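Local coordinates for protein putative ATP binding component of ABC-transporter (Escherichia coli, PDB 2R5O) that forms part of an ABC transporter for O-antigen polysaccharide export, in which this C-terminal domain binds carbohydrate while the full-length protein probably hydrolyses ATP, at residues 55-60 with 70-75; 89-94 with 126-131; 134-139 with 171-176; 139-144 with 164-169. All blocks are in the same frame, centred on the assembly; numbering follows the deposited sequence. Where two conformers were deposited one is given.

Interaction 1: 55-60 with 70-75; sequences IQSAGV and QQTDFL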
loop_
_atom_site.group_PDB
_atom_site.type_symbol
_atom_site.label_atom_id
_atom_site.label_comp_id
_atom_site.label_asym_id
_atom_site.label_seq_id
_atom_site.Cartn_x
_atom_site.Cartn_y
_atom_site.Cartn_z
ATOM N N ILE A 55 8.136 -17.686 8.437
ATOM C CA ILE A 55 6.995 -16.936 7.958
ATOM C C ILE A 55 5.751 -17.744 8.217
ATOM O O ILE A 55 5.737 -18.962 7.989
ATOM C CB ILE A 55 7.139 -16.578 6.462
ATOM C CG1 ILE A 55 8.401 -15.703 6.292
ATOM C CG2 ILE A 55 5.894 -15.847 5.941
ATOM C CD1 ILE A 55 8.788 -15.349 4.847
ATOM N N GLN A 56 4.723 -17.104 8.733
ATOM C CA GLN A 56 3.461 -17.779 9.042
ATOM C C GLN A 56 2.311 -16.841 8.778
ATOM O O GLN A 56 2.431 -15.642 9.026
ATOM C CB GLN A 56 3.465 -18.310 10.461
ATOM C CG GLN A 56 3.665 -17.254 11.463
ATOM C CD GLN A 56 4.011 -17.784 12.844
ATOM O OE1 GLN A 56 4.495 -18.916 12.991
ATOM N NE2 GLN A 56 3.798 -16.954 13.871
ATOM N N SER A 57 1.195 -17.372 8.292
ATOM C CA SER A 57 0.018 -16.542 8.113
ATOM C C SER A 57 -1.224 -17.395 8.323
ATOM O O SER A 57 -1.312 -18.495 7.800
ATOM C CB SER A 57 0.001 -15.976 6.720
ATOM O OG SER A 57 -1.098 -15.091 6.533
ATOM N N ALA A 58 -2.167 -16.887 9.111
ATOM C CA ALA A 58 -3.427 -17.579 9.430
ATOM C C ALA A 58 -3.112 -18.932 10.058
ATOM O O ALA A 58 -3.864 -19.892 9.923
ATOM C CB ALA A 58 -4.282 -17.744 8.191
ATOM N N GLY A 59 -2.018 -18.973 10.808
ATOM C CA GLY A 59 -1.601 -20.188 11.491
ATOM C C GLY A 59 -0.863 -21.216 10.646
ATOM O O GLY A 59 -0.472 -22.260 11.158
ATOM N N VAL A 60 -0.734 -20.948 9.349
ATOM C CA VAL A 60 -0.050 -21.840 8.429
ATOM C C VAL A 60 1.411 -21.443 8.378
ATOM O O VAL A 60 1.761 -20.298 8.099
ATOM C CB VAL A 60 -0.651 -21.767 7.005
ATOM C CG1 VAL A 60 0.111 -22.664 6.034
ATOM C CG2 VAL A 60 -2.118 -22.091 7.038
ATOM N N GLN A 70 -3.976 -10.117 4.007
ATOM C CA GLN A 70 -3.942 -10.951 5.208
ATOM C C GLN A 70 -2.740 -10.630 6.110
ATOM O O GLN A 70 -1.608 -10.483 5.622
ATOM C CB GLN A 70 -3.951 -12.423 4.806
ATOM C CG GLN A 70 -4.198 -13.370 5.924
ATOM C CD GLN A 70 -4.585 -14.730 5.419
ATOM O OE1 GLN A 70 -5.668 -14.910 4.884
ATOM N NE2 GLN A 70 -3.690 -15.688 5.560
ATOM N N GLN A 71 -2.979 -10.602 7.407
ATOM C CA GLN A 71 -1.889 -10.468 8.414
ATOM C C GLN A 71 -0.903 -11.640 8.308
ATOM O O GLN A 71 -1.313 -12.802 8.302
ATOM C CB GLN A 71 -2.504 -10.470 9.803
ATOM C CG GLN A 71 -1.643 -9.882 10.930
ATOM C CD GLN A 71 -1.480 -8.350 10.873
ATOM O OE1 GLN A 71 -2.080 -7.673 10.059
ATOM N NE2 GLN A 71 -0.656 -7.818 11.750
ATOM N N THR A 72 0.379 -11.308 8.179
ATOM C CA THR A 72 1.474 -12.287 8.064
ATOM C C THR A 72 2.549 -11.944 9.082
ATOM O O THR A 72 2.841 -10.760 9.294
ATOM C CB THR A 72 2.046 -12.301 6.634
ATOM O OG1 THR A 72 0.995 -12.706 5.758
ATOM C CG2 THR A 72 3.218 -13.207 6.496
ATOM N N ASP A 73 3.095 -12.967 9.717
ATOM C CA ASP A 73 4.194 -12.829 10.662
ATOM C C ASP A 73 5.509 -13.179 9.986
ATOM O O ASP A 73 5.635 -14.239 9.382
ATOM C CB ASP A 73 4.019 -13.762 11.861
ATOM C CG ASP A 73 2.754 -13.530 12.631
ATOM O OD1 ASP A 73 2.247 -12.402 12.730
ATOM O OD2 ASP A 73 2.287 -14.522 13.215
ATOM N N PHE A 74 6.475 -12.278 10.118
ATOM C CA PHE A 74 7.810 -12.407 9.570
ATOM C C PHE A 74 8.766 -12.408 10.748
ATOM O O PHE A 74 8.944 -11.372 11.410
ATOM C CB PHE A 74 8.109 -11.218 8.654
ATOM C CG PHE A 74 7.199 -11.133 7.452
ATOM C CD1 PHE A 74 7.458 -11.860 6.310
ATOM C CD2 PHE A 74 6.069 -10.316 7.455
ATOM C CE1 PHE A 74 6.637 -11.753 5.207
ATOM C CE2 PHE A 74 5.273 -10.247 6.365
ATOM C CZ PHE A 74 5.566 -10.953 5.229
ATOM N N LEU A 75 9.345 -13.562 11.048
ATOM C CA LEU A 75 10.205 -13.758 12.220
ATOM C C LEU A 75 11.638 -13.991 11.797
ATOM O O LEU A 75 11.898 -14.710 10.820
ATOM C CB LEU A 75 9.744 -14.953 13.066
ATOM C CG LEU A 75 8.324 -14.832 13.626
ATOM C CD1 LEU A 75 7.292 -15.479 12.715
ATOM C CD2 LEU A 75 8.250 -15.384 15.035
HETATM O O HOH W 1 -0.709 -14.324 4.002
HETATM O O HOH W 2 -2.362 -14.345 10.211
#

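Interaction 2: 89-94 with 126-131; sequences PGILIK and FKFSLP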
loop_
_atom_site.group_PDB
_atom_site.type_symbol
_atom_site.label_atom_id
_atom_site.label_comp_id
_atom_site.label_asym_id
_atom_site.label_seq_id
_atom_site.Cartn_x
_atom_site.Cartn_y
_atom_site.Cartn_z
ATOM N N PRO A 89 16.379 -4.678 14.775
ATOM C CA PRO A 89 16.029 -5.494 13.622
ATOM C C PRO A 89 15.187 -4.707 12.640
ATOM O O PRO A 89 14.466 -3.799 13.043
ATOM C CB PRO A 89 15.222 -6.637 14.217
ATOM C CG PRO A 89 14.684 -6.082 15.473
ATOM C CD PRO A 89 15.680 -5.103 15.998
ATOM N N GLY A 90 15.215 -5.085 11.372
ATOM C CA GLY A 90 14.419 -4.415 10.374
ATOM C C GLY A 90 14.072 -5.295 9.208
ATOM O O GLY A 90 14.677 -6.348 8.997
ATOM N N ILE A 91 13.141 -4.800 8.407
ATOM C CA ILE A 91 12.704 -5.466 7.192
ATOM C C ILE A 91 12.591 -4.459 6.040
ATOM O O ILE A 91 12.316 -3.260 6.261
ATOM C CB ILE A 91 11.337 -6.140 7.384
ATOM C CG1 ILE A 91 10.268 -5.174 7.916
ATOM C CG2 ILE A 91 11.475 -7.379 8.241
ATOM C CD1 ILE A 91 8.878 -5.797 7.800
ATOM N N LEU A 92 12.744 -4.970 4.815
ATOM C CA LEU A 92 12.510 -4.243 3.569
ATOM C C LEU A 92 11.704 -5.166 2.654
ATOM O O LEU A 92 11.956 -6.347 2.605
ATOM C CB LEU A 92 13.809 -3.865 2.856
ATOM C CG LEU A 92 14.896 -3.160 3.665
ATOM C CD1 LEU A 92 16.195 -3.120 2.821
ATOM C CD2 LEU A 92 14.485 -1.763 4.052
ATOM N N ILE A 93 10.759 -4.583 1.907
ATOM C CA ILE A 93 9.977 -5.288 0.906
ATOM C C ILE A 93 10.047 -4.467 -0.375
ATOM O O ILE A 93 9.766 -3.265 -0.366
ATOM C CB ILE A 93 8.522 -5.502 1.356
ATOM C CG1 ILE A 93 8.461 -6.281 2.685
ATOM C CG2 ILE A 93 7.733 -6.215 0.261
ATOM C CD1 ILE A 93 7.060 -6.413 3.265
ATOM N N LYS A 94 10.381 -5.146 -1.467
ATOM C CA LYS A 94 10.590 -4.505 -2.760
ATOM C C LYS A 94 9.932 -5.339 -3.851
ATOM O O LYS A 94 9.696 -6.538 -3.687
ATOM C CB LYS A 94 12.089 -4.349 -3.051
ATOM C CG LYS A 94 12.838 -3.594 -1.951
ATOM C CD LYS A 94 14.349 -3.377 -2.192
ATOM C CE LYS A 94 14.610 -2.314 -3.216
ATOM N NZ LYS A 94 16.071 -2.003 -3.234
ATOM N N PHE A 126 12.791 -11.997 16.685
ATOM C CA PHE A 126 12.060 -10.753 16.467
ATOM C C PHE A 126 10.986 -10.972 15.436
ATOM O O PHE A 126 11.223 -11.652 14.440
ATOM C CB PHE A 126 13.032 -9.679 15.985
ATOM C CG PHE A 126 14.210 -9.478 16.907
ATOM C CD1 PHE A 126 14.042 -9.007 18.206
ATOM C CD2 PHE A 126 15.472 -9.841 16.507
ATOM C CE1 PHE A 126 15.143 -8.839 19.052
ATOM C CE2 PHE A 126 16.584 -9.656 17.330
ATOM C CZ PHE A 126 16.413 -9.158 18.593
ATOM N N LYS A 127 9.812 -10.385 15.665
ATOM C CA LYS A 127 8.666 -10.619 14.810
ATOM C C LYS A 127 8.083 -9.312 14.301
ATOM O O LYS A 127 7.725 -8.438 15.103
ATOM C CB LYS A 127 7.600 -11.407 15.587
ATOM C CG LYS A 127 6.322 -11.638 14.783
ATOM C CD LYS A 127 5.354 -12.566 15.470
ATOM C CE LYS A 127 4.576 -11.922 16.559
ATOM N NZ LYS A 127 3.449 -12.865 16.929
ATOM N N PHE A 128 7.921 -9.210 12.985
ATOM C CA PHE A 128 7.190 -8.109 12.345
ATOM C C PHE A 128 5.898 -8.717 11.800
ATOM O O PHE A 128 5.950 -9.674 11.028
ATOM C CB PHE A 128 7.999 -7.514 11.183
ATOM C CG PHE A 128 9.229 -6.778 11.630
ATOM C CD1 PHE A 128 9.165 -5.424 11.852
ATOM C CD2 PHE A 128 10.424 -7.435 11.812
ATOM C CE1 PHE A 128 10.268 -4.729 12.272
ATOM C CE2 PHE A 128 11.541 -6.736 12.236
ATOM C CZ PHE A 128 11.458 -5.405 12.460
ATOM N N SER A 129 4.762 -8.170 12.181
ATOM C CA SER A 129 3.474 -8.689 11.732
ATOM C C SER A 129 2.769 -7.575 10.961
ATOM O O SER A 129 2.594 -6.484 11.489
ATOM C CB SER A 129 2.611 -9.134 12.912
ATOM O OG SER A 129 3.230 -10.160 13.653
ATOM N N LEU A 130 2.330 -7.861 9.748
ATOM C CA LEU A 130 1.741 -6.839 8.919
ATOM C C LEU A 130 0.796 -7.467 7.909
ATOM O O LEU A 130 0.959 -8.624 7.531
ATOM C CB LEU A 130 2.828 -6.006 8.220
ATOM C CG LEU A 130 3.772 -6.809 7.322
ATOM C CD1 LEU A 130 3.313 -6.820 5.879
ATOM C CD2 LEU A 130 5.217 -6.319 7.425
ATOM N N PRO A 131 -0.197 -6.677 7.485
ATOM C CA PRO A 131 -1.109 -7.111 6.443
ATOM C C PRO A 131 -0.436 -6.932 5.087
ATOM O O PRO A 131 0.061 -5.853 4.773
ATOM C CB PRO A 131 -2.307 -6.176 6.621
ATOM C CG PRO A 131 -1.726 -4.932 7.098
ATOM C CD PRO A 131 -0.550 -5.327 7.961
#

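Interaction 3: 134-139 with 171-176; sequences LNSGDY and SMDFWG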
loop_
_atom_site.group_PDB
_atom_site.type_symbol
_atom_site.label_atom_id
_atom_site.label_comp_id
_atom_site.label_asym_id
_atom_site.label_seq_id
_atom_site.Cartn_x
_atom_site.Cartn_y
_atom_site.Cartn_z
ATOM N N LEU A 134 -0.733 -5.849 -0.889
ATOM C CA LEU A 134 -0.047 -5.842 -2.170
ATOM C C LEU A 134 -0.851 -6.619 -3.185
ATOM O O LEU A 134 -1.667 -7.485 -2.833
ATOM C CB LEU A 134 1.358 -6.474 -2.072
ATOM C CG LEU A 134 2.323 -5.827 -1.082
ATOM C CD1 LEU A 134 3.628 -6.567 -1.042
ATOM C CD2 LEU A 134 2.562 -4.373 -1.386
ATOM N N ASN A 135 -0.661 -6.298 -4.461
ATOM C CA ASN A 135 -1.366 -6.998 -5.522
ATOM C C ASN A 135 -0.709 -8.366 -5.758
ATOM O O ASN A 135 0.387 -8.668 -5.266
ATOM C CB ASN A 135 -1.345 -6.150 -6.810
ATOM C CG ASN A 135 -2.595 -6.310 -7.652
ATOM O OD1 ASN A 135 -3.416 -7.192 -7.393
ATOM N ND2 ASN A 135 -2.746 -5.449 -8.645
ATOM N N SER A 136 -1.381 -9.220 -6.513
ATOM C CA SER A 136 -0.787 -10.514 -6.863
ATOM C C SER A 136 0.563 -10.289 -7.503
ATOM O O SER A 136 0.732 -9.321 -8.269
ATOM C CB SER A 136 -1.632 -11.259 -7.900
ATOM O OG SER A 136 -2.875 -11.642 -7.358
ATOM N N GLY A 137 1.526 -11.165 -7.208
ATOM C CA GLY A 137 2.847 -11.084 -7.816
ATOM C C GLY A 137 3.928 -11.539 -6.852
ATOM O O GLY A 137 3.645 -12.134 -5.833
ATOM N N ASP A 138 5.173 -11.308 -7.215
ATOM C CA ASP A 138 6.350 -11.743 -6.454
ATOM C C ASP A 138 7.068 -10.512 -5.894
ATOM O O ASP A 138 7.179 -9.475 -6.584
ATOM C CB ASP A 138 7.316 -12.511 -7.367
ATOM C CG ASP A 138 6.819 -13.899 -7.743
ATOM O OD1 ASP A 138 5.852 -14.389 -7.145
ATOM O OD2 ASP A 138 7.427 -14.496 -8.662
ATOM N N TYR A 139 7.568 -10.634 -4.674
ATOM C CA TYR A 139 8.218 -9.538 -3.982
ATOM C C TYR A 139 9.469 -10.084 -3.291
ATOM O O TYR A 139 9.605 -11.283 -3.026
ATOM C CB TYR A 139 7.237 -8.919 -2.977
ATOM C CG TYR A 139 5.965 -8.436 -3.651
ATOM C CD1 TYR A 139 5.894 -7.192 -4.251
ATOM C CD2 TYR A 139 4.858 -9.265 -3.754
ATOM C CE1 TYR A 139 4.772 -6.756 -4.884
ATOM C CE2 TYR A 139 3.703 -8.846 -4.383
ATOM C CZ TYR A 139 3.667 -7.576 -4.962
ATOM O OH TYR A 139 2.547 -7.118 -5.605
ATOM N N SER A 171 -7.909 -13.313 -5.626
ATOM C CA SER A 171 -8.893 -13.727 -6.637
ATOM C C SER A 171 -9.067 -12.651 -7.700
ATOM O O SER A 171 -9.049 -12.957 -8.893
ATOM C CB SER A 171 -10.243 -14.089 -6.001
ATOM O OG SER A 171 -10.724 -13.048 -5.202
ATOM N N MET A 172 -9.284 -11.404 -7.274
ATOM C CA MET A 172 -9.473 -10.292 -8.208
ATOM C C MET A 172 -8.444 -9.208 -7.952
ATOM O O MET A 172 -8.477 -8.507 -6.920
ATOM C CB MET A 172 -10.866 -9.717 -8.070
ATOM C CG MET A 172 -11.946 -10.747 -8.366
ATOM S SD MET A 172 -13.523 -9.976 -8.691
ATOM C CE MET A 172 -14.637 -11.321 -8.341
ATOM N N ASP A 173 -7.546 -9.039 -8.913
ATOM C CA ASP A 173 -6.526 -7.992 -8.819
ATOM C C ASP A 173 -7.170 -6.604 -8.991
ATOM O O ASP A 173 -8.111 -6.434 -9.751
ATOM C CB ASP A 173 -5.485 -8.169 -9.929
ATOM C CG ASP A 173 -4.532 -9.298 -9.671
ATOM O OD1 ASP A 173 -4.760 -10.072 -8.713
ATOM O OD2 ASP A 173 -3.551 -9.395 -10.443
ATOM N N PHE A 174 -6.599 -5.606 -8.309
ATOM C CA PHE A 174 -6.901 -4.221 -8.543
ATOM C C PHE A 174 -5.813 -3.740 -9.541
ATOM O O PHE A 174 -5.052 -4.572 -10.084
ATOM C CB PHE A 174 -6.921 -3.423 -7.230
ATOM C CG PHE A 174 -5.651 -3.555 -6.411
ATOM C CD1 PHE A 174 -4.575 -2.731 -6.622
ATOM C CD2 PHE A 174 -5.550 -4.519 -5.409
ATOM C CE1 PHE A 174 -3.432 -2.869 -5.892
ATOM C CE2 PHE A 174 -4.383 -4.684 -4.693
ATOM C CZ PHE A 174 -3.338 -3.850 -4.930
ATOM N N TRP A 175 -5.784 -2.466 -9.868
ATOM C CA TRP A 175 -4.755 -1.935 -10.776
ATOM C C TRP A 175 -3.606 -1.418 -9.935
ATOM O O TRP A 175 -3.803 -0.667 -8.964
ATOM C CB TRP A 175 -5.292 -0.790 -11.644
ATOM C CG TRP A 175 -6.233 -1.198 -12.729
ATOM C CD1 TRP A 175 -7.496 -1.689 -12.572
ATOM C CD2 TRP A 175 -5.992 -1.155 -14.143
ATOM N NE1 TRP A 175 -8.055 -1.955 -13.796
ATOM C CE2 TRP A 175 -7.157 -1.631 -14.779
ATOM C CE3 TRP A 175 -4.908 -0.756 -14.935
ATOM C CZ2 TRP A 175 -7.268 -1.735 -16.166
ATOM C CZ3 TRP A 175 -5.022 -0.848 -16.319
ATOM C CH2 TRP A 175 -6.196 -1.328 -16.920
ATOM N N GLY A 176 -2.404 -1.842 -10.278
ATOM C CA GLY A 176 -1.241 -1.351 -9.617
ATOM C C GLY A 176 -0.618 -2.369 -8.729
ATOM O O GLY A 176 -0.629 -3.573 -9.013
HETATM O O HOH W 3 -0.773 -8.096 -10.098
#

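Interaction 4: 139-144 with 164-169; sequences YLLSFG and IILHVT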
loop_
_atom_site.group_PDB
_atom_site.type_symbol
_atom_site.label_atom_id
_atom_site.label_comp_id
_atom_site.label_asym_id
_atom_site.label_seq_id
_atom_site.Cartn_x
_atom_site.Cartn_y
_atom_site.Cartn_z
ATOM N N TYR A 139 7.568 -10.634 -4.674
ATOM C CA TYR A 139 8.218 -9.538 -3.982
ATOM C C TYR A 139 9.469 -10.084 -3.291
ATOM O O TYR A 139 9.605 -11.283 -3.026
ATOM C CB TYR A 139 7.237 -8.919 -2.977
ATOM C CG TYR A 139 5.965 -8.436 -3.651
ATOM C CD1 TYR A 139 5.894 -7.192 -4.251
ATOM C CD2 TYR A 139 4.858 -9.265 -3.754
ATOM C CE1 TYR A 139 4.772 -6.756 -4.884
ATOM C CE2 TYR A 139 3.703 -8.846 -4.383
ATOM C CZ TYR A 139 3.667 -7.576 -4.962
ATOM O OH TYR A 139 2.547 -7.118 -5.605
ATOM N N LEU A 140 10.367 -9.168 -2.966
ATOM C CA LEU A 140 11.629 -9.476 -2.340
ATOM C C LEU A 140 11.677 -8.939 -0.936
ATOM O O LEU A 140 11.451 -7.731 -0.711
ATOM C CB LEU A 140 12.786 -8.876 -3.128
ATOM C CG LEU A 140 12.883 -9.274 -4.603
ATOM C CD1 LEU A 140 13.989 -8.545 -5.312
ATOM C CD2 LEU A 140 13.048 -10.786 -4.748
ATOM N N LEU A 141 11.963 -9.821 0.015
ATOM C CA LEU A 141 12.043 -9.485 1.436
ATOM C C LEU A 141 13.492 -9.507 1.889
ATOM O O LEU A 141 14.267 -10.390 1.516
ATOM C CB LEU A 141 11.230 -10.503 2.252
ATOM C CG LEU A 141 11.288 -10.423 3.777
ATOM C CD1 LEU A 141 10.682 -9.151 4.308
ATOM C CD2 LEU A 141 10.602 -11.656 4.372
ATOM N N SER A 142 13.831 -8.538 2.733
ATOM C CA SER A 142 15.113 -8.460 3.450
ATOM C C SER A 142 14.880 -8.459 4.955
ATOM O O SER A 142 13.945 -7.826 5.427
ATOM C CB SER A 142 15.807 -7.121 3.126
ATOM O OG SER A 142 15.973 -6.931 1.732
ATOM N N PHE A 143 15.763 -9.147 5.690
ATOM C CA PHE A 143 15.832 -9.053 7.131
ATOM C C PHE A 143 17.206 -8.491 7.482
ATOM O O PHE A 143 18.211 -8.943 6.902
ATOM C CB PHE A 143 15.712 -10.408 7.809
ATOM C CG PHE A 143 14.321 -10.987 7.911
ATOM C CD1 PHE A 143 13.365 -10.389 8.675
ATOM C CD2 PHE A 143 14.017 -12.189 7.306
ATOM C CE1 PHE A 143 12.153 -10.979 8.877
ATOM C CE2 PHE A 143 12.777 -12.776 7.464
ATOM C CZ PHE A 143 11.840 -12.162 8.260
ATOM N N GLY A 144 17.283 -7.567 8.430
ATOM C CA GLY A 144 18.545 -7.010 8.880
ATOM C C GLY A 144 18.588 -6.840 10.376
ATOM O O GLY A 144 17.548 -6.723 11.024
ATOM N N ILE A 164 14.733 -13.320 0.454
ATOM C CA ILE A 164 13.574 -14.198 0.476
ATOM C C ILE A 164 12.597 -13.740 -0.607
ATOM O O ILE A 164 12.367 -12.525 -0.760
ATOM C CB ILE A 164 12.898 -14.182 1.878
ATOM C CG1 ILE A 164 13.855 -14.709 2.970
ATOM C CG2 ILE A 164 11.579 -14.966 1.865
ATOM C CD1 ILE A 164 13.476 -14.268 4.375
ATOM N N ILE A 165 12.054 -14.684 -1.375
ATOM C CA ILE A 165 11.005 -14.369 -2.350
ATOM C C ILE A 165 9.653 -14.647 -1.704
ATOM O O ILE A 165 9.443 -15.687 -1.062
ATOM C CB ILE A 165 11.203 -15.069 -3.720
ATOM C CG1 ILE A 165 10.147 -14.586 -4.713
ATOM C CG2 ILE A 165 11.217 -16.581 -3.583
ATOM C CD1 ILE A 165 10.513 -14.838 -6.158
ATOM N N LEU A 166 8.735 -13.695 -1.855
ATOM C CA LEU A 166 7.350 -13.807 -1.414
ATOM C C LEU A 166 6.433 -13.839 -2.633
ATOM O O LEU A 166 6.588 -13.058 -3.551
ATOM C CB LEU A 166 6.949 -12.587 -0.579
ATOM C CG LEU A 166 7.815 -12.258 0.645
ATOM C CD1 LEU A 166 7.292 -11.030 1.368
ATOM C CD2 LEU A 166 7.906 -13.424 1.612
ATOM N N HIS A 167 5.454 -14.727 -2.591
ATOM C CA HIS A 167 4.416 -14.827 -3.613
ATOM C C HIS A 167 3.126 -14.376 -2.995
ATOM O O HIS A 167 2.794 -14.859 -1.909
ATOM C CB HIS A 167 4.265 -16.274 -4.116
ATOM C CG HIS A 167 5.555 -16.918 -4.493
ATOM N ND1 HIS A 167 6.308 -16.494 -5.568
ATOM C CD2 HIS A 167 6.234 -17.951 -3.944
ATOM C CE1 HIS A 167 7.395 -17.242 -5.664
ATOM N NE2 HIS A 167 7.376 -18.131 -4.690
ATOM N N VAL A 168 2.400 -13.466 -3.643
ATOM C CA VAL A 168 1.102 -12.979 -3.163
ATOM C C VAL A 168 0.046 -13.424 -4.142
ATOM O O VAL A 168 0.211 -13.249 -5.345
ATOM C CB VAL A 168 1.077 -11.416 -3.021
ATOM C CG1 VAL A 168 -0.314 -10.926 -2.655
ATOM C CG2 VAL A 168 2.092 -10.970 -1.961
ATOM N N THR A 169 -1.037 -13.950 -3.603
ATOM C CA THR A 169 -2.193 -14.387 -4.384
ATOM C C THR A 169 -3.476 -13.651 -3.969
ATOM O O THR A 169 -3.629 -13.262 -2.809
ATOM C CB THR A 169 -2.435 -15.917 -4.299
ATOM O OG1 THR A 169 -2.429 -16.334 -2.928
ATOM C CG2 THR A 169 -1.347 -16.668 -5.043
#

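Interaction 1: 55-60 with 70-75
S57 meets Q70 and Q71 through one hydroxyl. OG accepts a nearly straight hydrogen bond from Q70 NE2 (2.8 Å) and lies in the plane of that amide; it donates in turn to Q71 O (2.9 Å) from above the carbonyl plane. A water donates a third bond to the same OG and also bonds T72 OG1. Q70 NE2 also packs against A58 CB, at 3.4 Å.

A second side-chain pair lies on the other face of the strands. Q56 NE2 donates to D73 OD2 (2.9 Å) on the anti side of the carboxylate, with the two flat groups turned 60° apart. Q56 CG takes the crowded position between backbone N and carbonyl carbon (chi1 59°), which lays it 3.5 Å from D73 CB. Beneath this pair the backbones exchange two bonds, Q56 N to D73 O and D73 N to Q56 O, as an antiparallel hydrogen-bonded pair within one sheet of the immunoglobulin-like sandwich.

On the face that carries I55, S57, T72 and F74, the I55 end is apolar: I55 CG2 touches T72 CG2 at 3.8 Å, and I55 CG1 approaches F74 CD1 obliquely at 4.0 Å.

Further out, S129 OG of strand 123-131 bonds D73 OD1, I55 and F74 both pack on L141 and L166, and a type I' turn from S57 to V60 reverses the chain. A second water joins A58 N to Q71 O.

Interaction 2: 89-94 with 126-131
P89 O lies in the plane of the F128 ring at its edge, 3.5 Å from CZ, and the P89 backbone is hydrogen-bonded to that of S106. No hydrogen bond links the two segments; the contact illustrates how side-chain packing, here mostly apolar, joins two sheets. P89 also presents its ring to F126, the two side chains crossing at about a right angle, with P89 CG over one face of the aromatic ring, 4.0 Å from its centroid.

I91 supplies the other main contacts. Its CG1 sits between backbone N and carbonyl carbon (chi1 54°), leaving CG2 anti to the carbonyl carbon. CG2 lies over one face of F128 in a CH-pi contact, 3.7 Å from CD2, while I91 CD1 meets L130 CD2 tip to tip, also at 3.7 Å.

The axes of the two short strand segments approach to 8.3 Å, and their N-to-C directions differ by 38°, as suits strands from the two facing sheets of a sandwich. Strand 84-95 runs between 137-147 and 100-105 in its sheet. Strand 123-131 pairs with 71-80 on one side, and a strand of the second subunit pairs with K127, F128 and S129, carrying that sheet across the interface, where F184 of the second subunit meets F128 edge-to-face.

Interaction 3: 134-139 with 171-176
The first torsions of N135 and F174 set their CG atoms for a stack: F174 CG lies between its backbone N and carbonyl carbon (chi1 54°), and N135 CG stops short of fully anti to its own N (chi1 -147°). The amide and the ring are within 9° of parallel, with N135 CG 3.7 Å above the centre of the phenyl face.

With the amide lying flat on the ring, ND2 donates twice. Its bond to G176 O (2.9 Å) is almost straight and lies in the amide plane; the one to F174 O, equally long, is more bent and tilted from that plane. Both carbonyls are approached from above their own planes.

This asparagine thus fastens the loop ahead of strand 137-147 to the segment that leads out of the sandwich. W175 and G176 pair with a strand of the second subunit, in keeping with the domain-swapped dimer, and Y102 of that subunit meets the F174 ring.

Nearby, S136 OG donates to D173 OD1 (2.8 Å), syn in the carboxylate, and a water bridges S136 O and D173 OD2. N135 OD1 accepts from S136 N. Behind the loop, Y139 OH donates to N135 O at 2.7 Å.

Interaction 4: 139-144 with 164-169
Y139 and L166 exchange the first pair of backbone hydrogen bonds, Y139 N to L166 O and L166 N to Y139 O, each 2.8 Å long. Two residues on, L141 and I164 repeat the pattern less evenly: L141 N to I164 O is nearly straight at 2.8 Å, whereas I164 N to L141 O stretches to 3.2 Å and bends to 144°. Between these two hydrogen-bonded pairs, L140 and I165 form the non-hydrogen-bonded pair of the antiparallel hairpin. There the CA-H groups take part as well, L140 CA toward I164 O and I165 CA toward Y139 O.

Apolar contacts gather on the face that carries Y139, L141, I164 and L166. L141 and I164 lie side by side and point the same way, CD2 of the leucine 3.9 Å from CD1 of the isoleucine. That same I164 CD1 touches F143 CE2 obliquely at 3.5 Å, so one methyl packs against two side chains. L166 CD1 rests near L141 CB. Farther along, V168 CG2, placed anti to its carbonyl carbon, comes within 3.6 Å of Y139 CE2, again obliquely.

Polar side chains add links just beyond the pairing, S142 OG with D162 N and H167 ND1 with D138 OD1.

The leucine, isoleucine and phenylalanine side chains named on the apolar face enter the core of the immunoglobulin-like sandwich, packing on I55 or Y53 of strand 48-57 and, for L141, F143 and L166, on F74 of strand 71-80. On its other edge strand 137-147 pairs with 84-95, through bonds such as L140 with K94 and S142 with L92.

Overall arrangement
From the N terminus, interaction 1 closes first, joining strands 48-57 and 71-80 around a short excursion. Interaction 2 follows in series: its loop opens on strand 84-95 and ends on 123-131, spanning the two sheets. Interaction 3 closes the next loop, from the approach to strand 137-147 as far as 171-176, and interaction 4, the 137-147/153-169 hairpin, is nested inside it; the two share Y139. No loops cross. Interactions 1 and 2 meet where strands 71-80 and 123-131 are neighbours, 2 and 4 where 84-95 borders 137-147, and 1 and 4 face each other through the core. Interactions 2 and 3 also touch the second subunit, extending the fold into the dimer.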